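Local coordinates for cell cycle regulatory protein GcrA (Caulobacter crescentus, PDB 5YIU) that activates transcription as a cell cycle regulator, the chain here being its DNA-binding domain, a compact bundle of three helices, at residues 24-29 / 35-40; 5-10 / 41-46. All blocks are in the same frame, centred on the assembly; numbering follows the deposited sequence.

Interaction 1. Residues 24-29 / 35-40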
loop_
_atom_site.group_PDB
_atom_site.type_symbol
_atom_site.label_atom_id
_atom_site.label_comp_id
_atom_site.label_asym_id
_atom_site.label_seq_id
_atom_site.Cartn_x
_atom_site.Cartn_y
_atom_site.Cartn_z
ATOM N N SER A 24 4.220 -7.237 6.028
ATOM C CA SER A 24 3.270 -7.924 5.171
ATOM C C SER A 24 2.323 -6.938 4.508
ATOM O O SER A 24 2.157 -5.802 4.964
ATOM C CB SER A 24 2.458 -8.925 5.992
ATOM O OG SER A 24 1.567 -8.242 6.860
ATOM N N ALA A 25 1.691 -7.388 3.433
ATOM C CA ALA A 25 0.682 -6.566 2.785
ATOM C C ALA A 25 -0.466 -6.234 3.741
ATOM O O ALA A 25 -1.044 -5.152 3.673
ATOM C CB ALA A 25 0.164 -7.251 1.545
ATOM N N SER A 26 -0.793 -7.178 4.622
ATOM C CA SER A 26 -1.820 -6.969 5.641
ATOM C C SER A 26 -1.449 -5.834 6.578
ATOM O O SER A 26 -2.255 -4.948 6.843
ATOM C CB SER A 26 -2.035 -8.242 6.458
ATOM O OG SER A 26 -2.980 -9.080 5.831
ATOM N N GLN A 27 -0.219 -5.875 7.082
ATOM C CA GLN A 27 0.241 -4.857 8.020
ATOM C C GLN A 27 0.278 -3.502 7.349
ATOM O O GLN A 27 -0.115 -2.498 7.934
ATOM C CB GLN A 27 1.644 -5.195 8.521
ATOM C CG GLN A 27 1.726 -6.343 9.503
ATOM C CD GLN A 27 3.167 -6.688 9.878
ATOM O OE1 GLN A 27 3.938 -7.204 9.056
ATOM N NE2 GLN A 27 3.537 -6.399 11.123
ATOM N N ILE A 28 0.764 -3.473 6.115
ATOM C CA ILE A 28 0.842 -2.216 5.380
ATOM C C ILE A 28 -0.544 -1.630 5.118
ATOM O O ILE A 28 -0.756 -0.433 5.280
ATOM C CB ILE A 28 1.616 -2.403 4.060
ATOM C CG1 ILE A 28 3.082 -2.742 4.365
ATOM C CG2 ILE A 28 1.502 -1.164 3.184
ATOM C CD1 ILE A 28 3.889 -3.119 3.165
ATOM N N ALA A 29 -1.492 -2.481 4.734
ATOM C CA ALA A 29 -2.864 -2.027 4.531
ATOM C C ALA A 29 -3.420 -1.410 5.811
ATOM O O ALA A 29 -4.084 -0.365 5.776
ATOM C CB ALA A 29 -3.742 -3.171 4.065
ATOM N N VAL A 35 -7.622 0.805 2.721
ATOM C CA VAL A 35 -7.200 0.026 1.561
ATOM C C VAL A 35 -7.023 -1.419 2.022
ATOM O O VAL A 35 -6.710 -1.666 3.190
ATOM C CB VAL A 35 -5.881 0.605 0.951
ATOM C CG1 VAL A 35 -4.721 0.500 1.941
ATOM C CG2 VAL A 35 -5.521 -0.062 -0.365
ATOM N N THR A 36 -7.262 -2.376 1.130
ATOM C CA THR A 36 -7.157 -3.782 1.502
ATOM C C THR A 36 -5.790 -4.376 1.225
ATOM O O THR A 36 -4.975 -3.822 0.487
ATOM C CB THR A 36 -8.152 -4.649 0.725
ATOM O OG1 THR A 36 -7.849 -4.565 -0.669
ATOM C CG2 THR A 36 -9.588 -4.208 0.983
ATOM N N ARG A 37 -5.566 -5.538 1.821
ATOM C CA ARG A 37 -4.369 -6.324 1.604
ATOM C C ARG A 37 -4.111 -6.566 0.113
ATOM O O ARG A 37 -3.007 -6.325 -0.392
ATOM C CB ARG A 37 -4.530 -7.650 2.335
ATOM C CG ARG A 37 -3.418 -8.606 2.097
ATOM C CD ARG A 37 -3.650 -9.916 2.815
ATOM N NE ARG A 37 -2.459 -10.738 2.674
ATOM C CZ ARG A 37 -2.210 -11.506 1.622
ATOM N NH1 ARG A 37 -3.079 -11.580 0.637
ATOM N NH2 ARG A 37 -1.090 -12.207 1.562
ATOM N N ASN A 38 -5.130 -7.020 -0.605
ATOM C CA ASN A 38 -4.947 -7.318 -2.015
ATOM C C ASN A 38 -4.655 -6.082 -2.852
ATOM O O ASN A 38 -3.910 -6.157 -3.829
ATOM C CB ASN A 38 -6.164 -8.058 -2.572
ATOM C CG ASN A 38 -6.229 -9.503 -2.111
ATOM O OD1 ASN A 38 -5.333 -9.991 -1.419
ATOM N ND2 ASN A 38 -7.298 -10.193 -2.490
ATOM N N ALA A 39 -5.223 -4.938 -2.467
ATOM C CA ALA A 39 -4.953 -3.717 -3.210
ATOM C C ALA A 39 -3.502 -3.266 -2.985
ATOM O O ALA A 39 -2.844 -2.772 -3.910
ATOM C CB ALA A 39 -5.941 -2.621 -2.837
ATOM N N VAL A 40 -2.990 -3.468 -1.770
ATOM C CA VAL A 40 -1.580 -3.210 -1.498
ATOM C C VAL A 40 -0.692 -4.102 -2.375
ATOM O O VAL A 40 0.271 -3.636 -2.980
ATOM C CB VAL A 40 -1.260 -3.396 0.002
ATOM C CG1 VAL A 40 0.237 -3.478 0.233
ATOM C CG2 VAL A 40 -1.881 -2.267 0.823
HETATM O O HOH W 1 -0.248 -9.948 4.018
HETATM O O HOH W 2 -6.906 -0.533 5.943
#
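Val40 sets CG1 anti to its own backbone N (chi1 166°) and CG2 beside that N, a torsion that spreads the two methyls over different residues of 24-29, while Arg37, with CG anti to its N (chi1 175°) and an extended chain from CG to NE, reaches past Ala25 and Ser26. The contact joins helices 25-32 and 37-47, and the two with their connecting turn have the form of a helix-turn-helix, consistent with the family of this DNA-binding domain; helix 37-47 would then be the probable recognition helix. Alanines on the first helix let the second come close: the CA atoms of Ser26 and Arg37 are 4.8 Å apart. Ala25 CB points at the second helix and rests against Arg37 O and Arg37 CG, with Val40 CG1 also near. Val40 CG1 meets Ile28 CG2 at 4.0 Å, the two side chains crossing obliquely, and Val40 CG2 lies against CA and CB of Ala29. Ala29 CB presses on the backbone leading into helix 37-47, 3.4 Å from Val35 O. Ile28 and Val40 also touch helix 9-21, through Leu18 and Trp19 and through Leu15 respectively, so helix 9-21 packs against this side of the pair. Each helix start is capped by a hydroxyl: Ser24 OG accepts from Gln27 N, Gln27 OE1 returns a bond from Ser24 N to complete a capping box, and Thr36 OG1 accepts from Ala39 N. In the conformer modelled here, one of two, Ser26 OG stands at the edge of the Arg37 guanidinium. Waters link the two segments at two places. One donates to Ala29 O and Val35 O; the other accepts from Ser26 N and, at 2.7 Å, from Arg37 NE.

Interaction 2. Residues 5-10 / 41-46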
loop_
_atom_site.group_PDB
_atom_site.type_symbol
_atom_site.label_atom_id
_atom_site.label_comp_id
_atom_site.label_asym_id
_atom_site.label_seq_id
_atom_site.Cartn_x
_atom_site.Cartn_y
_atom_site.Cartn_z
ATOM N N MET A 5 -8.948 4.921 -2.054
ATOM C CA MET A 5 -7.980 5.977 -1.746
ATOM C C MET A 5 -6.999 6.164 -2.890
ATOM O O MET A 5 -6.545 5.195 -3.486
ATOM C CB MET A 5 -7.182 5.641 -0.484
ATOM C CG MET A 5 -7.980 5.578 0.797
ATOM S SD MET A 5 -8.680 7.166 1.272
ATOM C CE MET A 5 -9.226 6.786 2.942
ATOM N N SER A 6 -6.656 7.407 -3.197
ATOM C CA SER A 6 -5.617 7.703 -4.174
ATOM C C SER A 6 -4.257 7.277 -3.648
ATOM O O SER A 6 -3.996 7.389 -2.442
ATOM C CB SER A 6 -5.569 9.205 -4.446
ATOM O OG SER A 6 -6.728 9.638 -5.126
ATOM N N TRP A 7 -3.392 6.812 -4.538
ATOM C CA TRP A 7 -2.017 6.519 -4.181
ATOM C C TRP A 7 -1.230 7.815 -4.252
ATOM O O TRP A 7 -0.536 8.092 -5.228
ATOM C CB TRP A 7 -1.436 5.473 -5.125
ATOM C CG TRP A 7 -1.993 4.109 -4.854
ATOM C CD1 TRP A 7 -2.880 3.412 -5.628
ATOM C CD2 TRP A 7 -1.730 3.288 -3.708
ATOM N NE1 TRP A 7 -3.180 2.208 -5.038
ATOM C CE2 TRP A 7 -2.480 2.105 -3.862
ATOM C CE3 TRP A 7 -0.921 3.436 -2.570
ATOM C CZ2 TRP A 7 -2.453 1.082 -2.918
ATOM C CZ3 TRP A 7 -0.899 2.416 -1.639
ATOM C CH2 TRP A 7 -1.660 1.257 -1.820
ATOM N N THR A 8 -1.376 8.622 -3.209
ATOM C CA THR A 8 -0.640 9.873 -3.080
ATOM C C THR A 8 0.850 9.595 -2.935
ATOM O O THR A 8 1.250 8.481 -2.616
ATOM C CB THR A 8 -1.094 10.624 -1.831
ATOM O OG1 THR A 8 -0.852 9.798 -0.682
ATOM C CG2 THR A 8 -2.590 10.977 -1.923
ATOM N N ASP A 9 1.676 10.608 -3.155
ATOM C CA ASP A 9 3.112 10.447 -2.990
ATOM C C ASP A 9 3.445 9.926 -1.599
ATOM O O ASP A 9 4.325 9.080 -1.449
ATOM C CB ASP A 9 3.847 11.762 -3.239
ATOM C CG ASP A 9 3.833 12.171 -4.692
ATOM O OD1 ASP A 9 3.387 11.369 -5.545
ATOM O OD2 ASP A 9 4.273 13.302 -4.988
ATOM N N GLU A 10 2.740 10.407 -0.582
ATOM C CA GLU A 10 3.020 9.953 0.771
ATOM C C GLU A 10 2.650 8.484 0.972
ATOM O O GLU A 10 3.371 7.734 1.618
ATOM C CB GLU A 10 2.319 10.828 1.818
ATOM C CG GLU A 10 2.739 10.490 3.244
ATOM C CD GLU A 10 1.953 11.245 4.296
ATOM O OE1 GLU A 10 1.160 12.137 3.929
ATOM O OE2 GLU A 10 2.133 10.942 5.495
ATOM N N ILE A 41 -1.027 -5.389 -2.450
ATOM C CA ILE A 41 -0.268 -6.306 -3.299
ATOM C C ILE A 41 -0.250 -5.831 -4.753
ATOM O O ILE A 41 0.802 -5.794 -5.394
ATOM C CB ILE A 41 -0.809 -7.750 -3.204
ATOM C CG1 ILE A 41 -0.493 -8.322 -1.815
ATOM C CG2 ILE A 41 -0.219 -8.629 -4.313
ATOM C CD1 ILE A 41 -1.185 -9.654 -1.500
ATOM N N GLY A 42 -1.406 -5.428 -5.267
ATOM C CA GLY A 42 -1.451 -4.922 -6.621
ATOM C C GLY A 42 -0.537 -3.731 -6.835
ATOM O O GLY A 42 0.127 -3.619 -7.877
ATOM N N LYS A 43 -0.518 -2.813 -5.875
ATOM C CA LYS A 43 0.340 -1.637 -5.980
ATOM C C LYS A 43 1.824 -2.000 -5.920
ATOM O O LYS A 43 2.623 -1.445 -6.672
ATOM C CB LYS A 43 -0.023 -0.611 -4.899
ATOM C CG LYS A 43 0.757 0.691 -4.972
ATOM C CD LYS A 43 0.571 1.398 -6.302
ATOM C CE LYS A 43 1.176 2.788 -6.259
ATOM N NZ LYS A 43 1.049 3.475 -7.580
ATOM N N VAL A 44 2.196 -2.905 -5.014
ATOM C CA VAL A 44 3.564 -3.430 -4.969
ATOM C C VAL A 44 3.960 -3.986 -6.337
ATOM O O VAL A 44 5.063 -3.730 -6.836
ATOM C CB VAL A 44 3.688 -4.535 -3.910
ATOM C CG1 VAL A 44 4.996 -5.295 -4.067
ATOM C CG2 VAL A 44 3.564 -3.949 -2.500
ATOM N N HIS A 45 3.046 -4.723 -6.948
ATOM C CA HIS A 45 3.271 -5.227 -8.286
ATOM C C HIS A 45 3.501 -4.111 -9.306
ATOM O O HIS A 45 4.453 -4.155 -10.083
ATOM C CB HIS A 45 2.096 -6.101 -8.718
ATOM C CG HIS A 45 2.302 -6.766 -10.038
ATOM N ND1 HIS A 45 1.603 -6.409 -11.171
ATOM C CD2 HIS A 45 3.142 -7.761 -10.410
ATOM C CE1 HIS A 45 1.997 -7.163 -12.182
ATOM N NE2 HIS A 45 2.930 -7.991 -11.748
ATOM N N ARG A 46 2.637 -3.104 -9.312
ATOM C CA ARG A 46 2.789 -2.012 -10.281
ATOM C C ARG A 46 4.059 -1.183 -10.070
ATOM O O ARG A 46 4.609 -0.620 -11.019
ATOM C CB ARG A 46 1.537 -1.129 -10.306
ATOM C CG ARG A 46 0.294 -1.897 -10.737
ATOM C CD ARG A 46 -0.856 -0.998 -11.129
ATOM N NE ARG A 46 -1.315 -0.099 -10.067
ATOM C CZ ARG A 46 -2.097 -0.449 -9.049
ATOM N NH1 ARG A 46 -2.470 0.482 -8.177
ATOM N NH2 ARG A 46 -2.488 -1.708 -8.889
HETATM O O HOH W 3 -5.100 0.267 -6.582
#
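The aliphatic chain of Lys43 lies flat over one face of the Trp7 indole, the two side chains running past each other in opposite directions. Lys43 CG sits 3.7 Å from the centroid of the six-membered ring and 9° off its normal, a CH-pi contact almost straight above the ring. Lys43 CB meets Trp7 CZ2 at 3.6 Å; beyond Lys43 CG the chain continues with CD over the five-membered ring, and Lys43 CE lies 3.7 Å from Trp7 CG. The bend at chi2 (59°) turns the lysine along the indole, and its NZ ends near Trp7 CB, past the CG end of the five-membered ring. Arg46 arrives differently: its side chain crosses the tryptophan at about a right angle, the guanidinium plane turned 65° from the ring, with NH1 3.7 Å from Trp7 NE1. Both nitrogens donate to one water, each at 3.1 Å (Trp7 NE1 and Arg46 NH1), and this water lies in the plane of the indole at its edge. A leucine in place of Trp7 would probably leave the methylenes of Lys43 without their flat cover and the bridging water without its indole donor. This surface contact fastens the segment leading into helix 9-21, where Thr8 OG1 caps Arg11 N, to helix 37-47; Trp7 also touches Leu15 of helix 9-21 and Leu32 of helix 25-32, so its side chain meets all three helices.

Both interactions use helix 37-47, its first turn in interaction 1 and the following turns in interaction 2, with centres about 10 Å apart on opposite sides of the chain's centre. Along the chain, 5-10 comes first, then 24-29 and 35-40, and 41-46 last, so the longer-range contact encloses the shorter one. They touch directly: Ala25 CB packs on Ile41 CG1 at 3.6 Å, and Trp7 CZ2 approaches Val35 CG2 and Ala39 O. Helix 37-47 is thereby held against helix 25-32 and against the segment entering helix 9-21, which probably helps to set the placing of this likely recognition helix within the small three-helix DNA-binding domain.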